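Local atomic coordinates of dihydropyrimidinase (Brevibacillus agri, PDB entry 3SFW), a protein that probably hydrolyses the amide bond of dihydropyrimidine rings, opening them to N-carbamoyl-beta-amino acids at a two-zinc centre. Residues 228-241 / 256-268. Sequence-based numbering, arbitrary orientation.
Sequences TALADAQLYVVHVS and GWNVYGETCPQYL. With ZN (zinc ion), chain D.
Glu-262 reaches from strand 258-263 across to Tyr-236 and His-239. Glu-262 CB lies 3.6 Å from Tyr-236 CZ, and its CG and CD are each 3.4 Å from Tyr-236 OH. With CG anti to the backbone N (chi1 177°) and the chain extended beyond it, the carboxylate is carried out to the Tyr-236 hydroxyl and the His-239 backbone N-H. Glu-262 OE2, met on its anti side, 28° out of the carboxylate plane, accepts from Tyr-236 OH at 2.6 Å, ring and carboxylate planes standing 79° apart; Thr-311 also bonds that hydroxyl. Glu-262 OE1 lies 3.0 Å from His-239 N, which meets it from above the carboxylate plane, and also bonds His-58, a ligand of the second zinc. Swapping Glu-262 for an alanine would probably leave the Tyr-236 hydroxyl and the His-239 N-H without these acceptors and His-58 less firmly oriented. Strands 234-237 and 258-263 run side by side in parallel, joined by helix 243-254 in a beta-alpha-beta crossover of the amidohydrolase TIM barrel. Further along, Val-240 N bonds Glu-262 O, and Thr-263 OG1 donates to Val-240 O at 2.7 Å. His-239 CB rests against Cys-264 SG and Tyr-267 CE1, while His-239 NE2 binds the other zinc at 2.2 Å, alongside His-183. Ser-241 CB sits over one face of the Tyr-267 ring, and at the far end Ala-229 CB stands 3.4 Å above the six-membered ring of Trp-257.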
ATOM      1  N   THR A 228       5.163  15.225 -11.074  1.00  9.88           N
ATOM      2  CA  THR A 228       5.673  16.131 -10.039  1.00  8.36           C
ATOM      3  C   THR A 228       6.945  15.576  -9.372  1.00 11.89           C
ATOM      4  O   THR A 228       7.904  16.302  -9.223  1.00 12.60           O
ATOM      5  CB  THR A 228       4.610  16.445  -8.934  1.00 10.63           C
ATOM      6  OG1 THR A 228       3.493  17.080  -9.557  1.00  9.64           O
ATOM      7  CG2 THR A 228       5.179  17.371  -7.882  1.00 11.14           C
ATOM      8  N   ALA A 229       6.946  14.298  -8.965  1.00 10.59           N
ATOM      9  CA  ALA A 229       8.150  13.701  -8.409  1.00 13.97           C
ATOM     10  C   ALA A 229       9.332  13.733  -9.405  1.00 15.62           C
ATOM     11  O   ALA A 229      10.438  14.052  -9.013  1.00 16.48           O
ATOM     12  CB  ALA A 229       7.856  12.224  -7.987  1.00 13.74           C
ATOM     13  N   LEU A 230       9.066  13.411 -10.670  1.00 14.64           N
ATOM     14  CA  LEU A 230      10.089  13.413 -11.786  1.00 13.59           C
ATOM     15  C   LEU A 230      10.644  14.827 -12.057  1.00 16.08           C
ATOM     16  O   LEU A 230      11.812  14.987 -12.438  1.00 18.73           O
ATOM     17  CB  LEU A 230       9.434  12.884 -13.063  1.00 13.65           C
ATOM     18  CG  LEU A 230       9.256  11.337 -13.064  1.00 13.88           C
ATOM     19  CD1 LEU A 230       8.223  10.899 -14.116  1.00 16.88           C
ATOM     20  CD2 LEU A 230      10.586  10.699 -13.349  1.00 17.73           C
ATOM     21  N   ALA A 231       9.848  15.844 -11.731  1.00 13.93           N
ATOM     22  CA  ALA A 231      10.298  17.230 -11.812  1.00 15.79           C
ATOM     23  C   ALA A 231      10.858  17.790 -10.502  1.00 15.91           C
ATOM     24  O   ALA A 231      11.261  18.976 -10.459  1.00 17.32           O
ATOM     25  CB  ALA A 231       9.138  18.140 -12.320  1.00 14.57           C
ATOM     26  N   ASP A 232      10.714  17.035  -9.408  1.00 14.02           N
ATOM     27  CA  ASP A 232      11.003  17.540  -8.062  1.00 15.81           C
ATOM     28  C   ASP A 232      10.235  18.837  -7.713  1.00 16.10           C
ATOM     29  O   ASP A 232      10.788  19.775  -7.112  1.00 15.43           O
ATOM     30  CB  ASP A 232      12.511  17.768  -7.899  1.00 18.39           C
ATOM     31  CG  ASP A 232      12.910  17.997  -6.457  1.00 25.14           C
ATOM     32  OD1 ASP A 232      12.186  17.549  -5.560  1.00 24.64           O
ATOM     33  OD2 ASP A 232      13.973  18.609  -6.214  1.00 27.18           O
ATOM     34  N   ALA A 233       8.987  18.898  -8.134  1.00 13.34           N
ATOM     35  CA  ALA A 233       8.236  20.165  -8.104  1.00 13.38           C
ATOM     36  C   ALA A 233       7.208  20.130  -6.966  1.00 12.98           C
ATOM     37  O   ALA A 233       7.344  19.344  -6.012  1.00 14.33           O
ATOM     38  CB  ALA A 233       7.557  20.382  -9.460  1.00 15.30           C
ATOM     39  N   GLN A 234       6.224  21.031  -7.003  1.00 11.03           N
ATOM     40  CA  GLN A 234       5.186  21.002  -5.951  1.00 11.17           C
ATOM     41  C   GLN A 234       3.808  21.052  -6.606  1.00 11.20           C
ATOM     42  O   GLN A 234       3.610  21.785  -7.573  1.00 11.48           O
ATOM     43  CB  GLN A 234       5.350  22.161  -4.957  1.00 12.65           C
ATOM     44  CG  GLN A 234       5.626  23.560  -5.628  1.00 10.99           C
ATOM     45  CD  GLN A 234       7.146  23.868  -5.706  1.00 13.10           C
ATOM     46  OE1 GLN A 234       7.964  23.240  -5.030  1.00 13.72           O
ATOM     47  NE2 GLN A 234       7.522  24.805  -6.576  1.00 14.42           N
ATOM     48  N   LEU A 235       2.874  20.223  -6.112  1.00  8.38           N
ATOM     49  CA  LEU A 235       1.621  19.962  -6.814  1.00  8.53           C
ATOM     50  C   LEU A 235       0.485  20.209  -5.856  1.00  8.74           C
ATOM     51  O   LEU A 235       0.577  19.848  -4.677  1.00  9.36           O
ATOM     52  CB  LEU A 235       1.554  18.473  -7.254  1.00 10.02           C
ATOM     53  CG  LEU A 235       0.247  18.076  -7.993  1.00  9.51           C
ATOM     54  CD1 LEU A 235       0.298  18.683  -9.452  1.00  9.86           C
ATOM     55  CD2 LEU A 235       0.194  16.548  -8.106  1.00 10.45           C
ATOM     56  N   TYR A 236      -0.587  20.812  -6.360  1.00  9.02           N
ATOM     57  CA  TYR A 236      -1.810  20.997  -5.585  1.00 10.19           C
ATOM     58  C   TYR A 236      -2.979  20.427  -6.388  1.00 10.16           C
ATOM     59  O   TYR A 236      -3.265  20.866  -7.461  1.00 10.56           O
ATOM     60  CB  TYR A 236      -1.993  22.488  -5.306  1.00  9.29           C
ATOM     61  CG  TYR A 236      -3.239  22.869  -4.531  1.00  8.16           C
ATOM     62  CD1 TYR A 236      -4.481  22.978  -5.177  1.00  9.37           C
ATOM     63  CD2 TYR A 236      -3.133  23.324  -3.203  1.00  7.41           C
ATOM     64  CE1 TYR A 236      -5.618  23.475  -4.493  1.00  9.82           C
ATOM     65  CE2 TYR A 236      -4.246  23.780  -2.494  1.00  9.67           C
ATOM     66  CZ  TYR A 236      -5.481  23.843  -3.134  1.00  8.96           C
ATOM     67  OH  TYR A 236      -6.543  24.454  -2.496  1.00 10.27           O
ATOM     68  N   VAL A 237      -3.565  19.357  -5.889  1.00  7.13           N
ATOM     69  CA  VAL A 237      -4.645  18.691  -6.591  1.00  9.10           C
ATOM     70  C   VAL A 237      -5.958  19.342  -6.175  1.00  9.99           C
ATOM     71  O   VAL A 237      -6.365  19.240  -5.003  1.00  9.81           O
ATOM     72  CB  VAL A 237      -4.700  17.174  -6.249  1.00 10.05           C
ATOM     73  CG1 VAL A 237      -5.790  16.477  -7.153  1.00  8.97           C
ATOM     74  CG2 VAL A 237      -3.302  16.509  -6.441  1.00 10.56           C
ATOM     75  N   VAL A 238      -6.670  19.980  -7.118  1.00  8.71           N
ATOM     76  CA  VAL A 238      -7.898  20.704  -6.727  1.00 10.55           C
ATOM     77  C   VAL A 238      -9.048  19.674  -6.671  1.00  8.82           C
ATOM     78  O   VAL A 238      -8.925  18.574  -7.211  1.00 10.83           O
ATOM     79  CB  VAL A 238      -8.310  21.839  -7.731  1.00  9.10           C
ATOM     80  CG1 VAL A 238      -7.144  22.843  -7.939  1.00  9.23           C
ATOM     81  CG2 VAL A 238      -8.714  21.245  -9.100  1.00  9.06           C
ATOM     82  N   HIS A 239     -10.105  20.037  -5.948  1.00  9.04           N
ATOM     83  CA  HIS A 239     -11.307  19.195  -5.804  1.00 10.53           C
ATOM     84  C   HIS A 239     -11.017  17.692  -5.836  1.00 12.49           C
ATOM     85  O   HIS A 239     -11.538  16.988  -6.694  1.00 10.13           O
ATOM     86  CB  HIS A 239     -12.453  19.581  -6.812  1.00  9.99           C
ATOM     87  CG  HIS A 239     -12.037  19.700  -8.266  1.00  9.29           C
ATOM     88  ND1 HIS A 239     -11.309  18.725  -8.930  1.00 10.37           N
ATOM     89  CD2 HIS A 239     -12.380  20.625  -9.206  1.00  9.68           C
ATOM     90  CE1 HIS A 239     -11.166  19.085 -10.207  1.00 10.06           C
ATOM     91  NE2 HIS A 239     -11.825  20.222 -10.393  1.00  9.98           N
ATOM     92  N   VAL A 240     -10.329  17.194  -4.806  1.00  7.75           N
ATOM     93  CA  VAL A 240     -10.208  15.731  -4.604  1.00 11.66           C
ATOM     94  C   VAL A 240     -11.595  15.198  -4.137  1.00 10.83           C
ATOM     95  O   VAL A 240     -12.172  15.734  -3.178  1.00  9.87           O
ATOM     96  CB  VAL A 240      -9.105  15.423  -3.537  1.00 10.08           C
ATOM     97  CG1 VAL A 240      -9.046  13.901  -3.217  1.00 11.09           C
ATOM     98  CG2 VAL A 240      -7.753  15.895  -4.047  1.00  9.50           C
ATOM     99  N   SER A 241     -12.188  14.244  -4.885  1.00  9.35           N
ATOM    100  CA  SER A 241     -13.578  13.867  -4.564  1.00 10.38           C
ATOM    101  C   SER A 241     -13.712  12.451  -4.058  1.00 11.34           C
ATOM    102  O   SER A 241     -14.805  12.032  -3.628  1.00 11.67           O
ATOM    103  CB  SER A 241     -14.487  14.040  -5.804  1.00 11.06           C
ATOM    104  OG  SER A 241     -14.229  13.032  -6.782  1.00 12.04           O
ATOM    105  N   GLY A 256       7.412  11.776   1.025  1.00 14.25           N
ATOM    106  CA  GLY A 256       7.980  13.101   1.286  1.00 14.68           C
ATOM    107  C   GLY A 256       7.884  14.006   0.062  1.00 16.11           C
ATOM    108  O   GLY A 256       8.467  15.125   0.043  1.00 17.69           O
ATOM    109  N   TRP A 257       7.065  13.606  -0.918  1.00 11.46           N
ATOM    110  CA  TRP A 257       6.868  14.501  -2.041  1.00 13.48           C
ATOM    111  C   TRP A 257       5.991  15.683  -1.666  1.00 14.13           C
ATOM    112  O   TRP A 257       5.191  15.621  -0.714  1.00 14.03           O
ATOM    113  CB  TRP A 257       6.320  13.777  -3.250  1.00 14.20           C
ATOM    114  CG  TRP A 257       7.235  12.638  -3.669  1.00 15.47           C
ATOM    115  CD1 TRP A 257       8.561  12.493  -3.357  1.00 19.68           C
ATOM    116  CD2 TRP A 257       6.885  11.516  -4.457  1.00 16.67           C
ATOM    117  NE1 TRP A 257       9.071  11.358  -3.945  1.00 18.81           N
ATOM    118  CE2 TRP A 257       8.068  10.755  -4.655  1.00 16.23           C
ATOM    119  CE3 TRP A 257       5.729  11.154  -5.159  1.00 19.00           C
ATOM    120  CZ2 TRP A 257       8.096   9.608  -5.441  1.00 21.53           C
ATOM    121  CZ3 TRP A 257       5.766  10.028  -5.959  1.00 22.78           C
ATOM    122  CH2 TRP A 257       6.939   9.259  -6.091  1.00 22.13           C
ATOM    123  N   ASN A 258       6.183  16.791  -2.386  1.00 10.40           N
ATOM    124  CA  ASN A 258       5.473  18.040  -2.053  1.00 12.34           C
ATOM    125  C   ASN A 258       4.150  18.121  -2.819  1.00 12.97           C
ATOM    126  O   ASN A 258       4.030  18.782  -3.857  1.00 11.15           O
ATOM    127  CB  ASN A 258       6.412  19.227  -2.303  1.00 13.43           C
ATOM    128  CG  ASN A 258       7.652  19.140  -1.394  1.00 18.03           C
ATOM    129  OD1 ASN A 258       7.510  18.809  -0.209  1.00 17.34           O
ATOM    130  ND2 ASN A 258       8.828  19.145  -1.989  1.00 19.52           N
ATOM    131  N   VAL A 259       3.222  17.275  -2.361  1.00  9.66           N
ATOM    132  CA  VAL A 259       1.926  17.103  -2.989  1.00  8.73           C
ATOM    133  C   VAL A 259       0.884  17.493  -1.947  1.00  9.42           C
ATOM    134  O   VAL A 259       0.873  16.952  -0.820  1.00 11.39           O
ATOM    135  CB  VAL A 259       1.707  15.632  -3.415  1.00 12.07           C
ATOM    136  CG1 VAL A 259       0.223  15.410  -3.909  1.00 11.16           C
ATOM    137  CG2 VAL A 259       2.754  15.253  -4.516  1.00 13.41           C
ATOM    138  N   TYR A 260       0.003  18.422  -2.343  1.00  7.68           N
ATOM    139  CA  TYR A 260      -1.065  18.940  -1.468  1.00  8.77           C
ATOM    140  C   TYR A 260      -2.392  18.688  -2.127  1.00  9.26           C
ATOM    141  O   TYR A 260      -2.453  18.524  -3.335  1.00 10.76           O
ATOM    142  CB  TYR A 260      -0.914  20.483  -1.308  1.00  7.81           C
ATOM    143  CG  TYR A 260       0.478  20.815  -0.832  1.00  8.99           C
ATOM    144  CD1 TYR A 260       1.466  21.193  -1.742  1.00 12.39           C
ATOM    145  CD2 TYR A 260       0.858  20.576   0.483  1.00 12.03           C
ATOM    146  CE1 TYR A 260       2.783  21.391  -1.351  1.00 12.51           C
ATOM    147  CE2 TYR A 260       2.171  20.828   0.894  1.00 13.98           C
ATOM    148  CZ  TYR A 260       3.121  21.245  -0.047  1.00 16.94           C
ATOM    149  OH  TYR A 260       4.424  21.497   0.329  1.00 20.76           O
ATOM    150  N   GLY A 261      -3.459  18.621  -1.314  1.00  9.62           N
ATOM    151  CA  GLY A 261      -4.810  18.377  -1.850  1.00  9.21           C
ATOM    152  C   GLY A 261      -5.880  19.257  -1.230  1.00  8.26           C
ATOM    153  O   GLY A 261      -5.835  19.597  -0.035  1.00 10.20           O
ATOM    154  N   GLU A 262      -6.873  19.576  -2.064  1.00  8.98           N
ATOM    155  CA  GLU A 262      -8.013  20.389  -1.697  1.00  8.09           C
ATOM    156  C   GLU A 262      -9.255  19.504  -1.808  1.00  7.02           C
ATOM    157  O   GLU A 262      -9.340  18.674  -2.717  1.00 10.88           O
ATOM    158  CB  GLU A 262      -8.142  21.460  -2.780  1.00 10.43           C
ATOM    159  CG  GLU A 262      -9.322  22.418  -2.647  1.00  7.85           C
ATOM    160  CD  GLU A 262      -9.395  23.277  -3.925  1.00 12.28           C
ATOM    161  OE1 GLU A 262     -10.062  22.833  -4.908  1.00 10.74           O
ATOM    162  OE2 GLU A 262      -8.712  24.328  -3.959  1.00 10.86           O
ATOM    163  N   THR A 263     -10.270  19.732  -0.951  1.00  7.71           N
ATOM    164  CA  THR A 263     -11.607  19.201  -1.321  1.00 10.33           C
ATOM    165  C   THR A 263     -12.636  20.327  -1.199  1.00  7.98           C
ATOM    166  O   THR A 263     -12.246  21.502  -1.032  1.00  9.84           O
ATOM    167  CB  THR A 263     -11.960  17.915  -0.563  1.00  9.77           C
ATOM    168  OG1 THR A 263     -13.116  17.293  -1.183  1.00 10.27           O
ATOM    169  CG2 THR A 263     -12.208  18.228   0.930  1.00  9.19           C
ATOM    170  N   CYS A 264     -13.912  20.017  -1.419  1.00  8.70           N
ATOM    171  CA  CYS A 264     -14.931  21.047  -1.570  1.00  7.75           C
ATOM    172  C   CYS A 264     -16.166  20.573  -0.817  1.00 10.10           C
ATOM    173  O   CYS A 264     -16.376  19.349  -0.698  1.00 11.90           O
ATOM    174  CB  CYS A 264     -15.307  21.222  -3.051  1.00  8.00           C
ATOM    175  SG  CYS A 264     -13.890  21.537  -4.176  1.00 12.26           S
ATOM    176  N   PRO A 265     -17.029  21.515  -0.379  1.00 10.83           N
ATOM    177  CA  PRO A 265     -18.162  21.119   0.443  1.00 10.85           C
ATOM    178  C   PRO A 265     -19.065  20.113  -0.277  1.00 11.78           C
ATOM    179  O   PRO A 265     -19.617  19.222   0.365  1.00 12.29           O
ATOM    180  CB  PRO A 265     -18.925  22.427   0.652  1.00 12.90           C
ATOM    181  CG  PRO A 265     -17.875  23.509   0.521  1.00 11.72           C
ATOM    182  CD  PRO A 265     -16.902  22.980  -0.507  1.00 11.99           C
ATOM    183  N   GLN A 266     -19.253  20.285  -1.587  1.00 10.75           N
ATOM    184  CA  GLN A 266     -20.151  19.361  -2.354  1.00 13.35           C
ATOM    185  C   GLN A 266     -19.721  17.902  -2.276  1.00 12.52           C
ATOM    186  O   GLN A 266     -20.564  16.998  -2.245  1.00 13.48           O
ATOM    187  CB  GLN A 266     -20.343  19.817  -3.822  1.00 11.52           C
ATOM    188  CG  GLN A 266     -19.025  19.991  -4.677  1.00 11.79           C
ATOM    189  CD  GLN A 266     -18.391  21.374  -4.453  1.00 11.90           C
ATOM    190  OE1 GLN A 266     -18.452  21.922  -3.347  1.00 10.95           O
ATOM    191  NE2 GLN A 266     -17.760  21.916  -5.480  1.00 11.20           N
ATOM    192  N   TYR A 267     -18.421  17.655  -2.141  1.00  9.78           N
ATOM    193  CA  TYR A 267     -17.955  16.260  -2.095  1.00  9.07           C
ATOM    194  C   TYR A 267     -18.002  15.704  -0.680  1.00 11.16           C
ATOM    195  O   TYR A 267     -17.916  14.513  -0.500  1.00 12.51           O
ATOM    196  CB  TYR A 267     -16.553  16.116  -2.718  1.00 10.40           C
ATOM    197  CG  TYR A 267     -16.518  16.667  -4.126  1.00  9.25           C
ATOM    198  CD1 TYR A 267     -15.765  17.809  -4.439  1.00  9.22           C
ATOM    199  CD2 TYR A 267     -17.271  16.044  -5.149  1.00  9.54           C
ATOM    200  CE1 TYR A 267     -15.767  18.354  -5.727  1.00  9.88           C
ATOM    201  CE2 TYR A 267     -17.249  16.551  -6.446  1.00  7.85           C
ATOM    202  CZ  TYR A 267     -16.500  17.702  -6.735  1.00 11.42           C
ATOM    203  OH  TYR A 267     -16.491  18.181  -8.040  1.00 11.45           O
ATOM    204  N   LEU A 268     -18.137  16.597   0.312  1.00 10.46           N
ATOM    205  CA  LEU A 268     -18.251  16.209   1.716  1.00 11.11           C
ATOM    206  C   LEU A 268     -19.671  15.819   2.135  1.00 13.61           C
ATOM    207  O   LEU A 268     -19.834  14.956   2.986  1.00 12.50           O
ATOM    208  CB  LEU A 268     -17.669  17.279   2.676  1.00  9.90           C
ATOM    209  CG  LEU A 268     -16.159  17.531   2.480  1.00 11.23           C
ATOM    210  CD1 LEU A 268     -15.749  18.844   3.268  1.00 11.25           C
ATOM    211  CD2 LEU A 268     -15.354  16.302   2.948  1.00 13.32           C
TER
HETATM  212 ZN    ZN D 501     -12.004  21.593 -12.089  1.00 15.91          ZN
HETATM  213  O   HOH W   1       7.736  16.891  -4.739  1.00 18.56           O
HETATM  214  O   HOH W   2       9.356  20.870  -4.332  1.00 31.60           O
HETATM  215  O   HOH W   3     -17.395  12.390  -2.350  1.00 11.37           O
HETATM  216  O   HOH W   4     -12.642  22.763 -13.717  1.00 15.51           O
HETATM  217  O   HOH W   5     -14.166  21.154 -12.466  1.00 18.53           O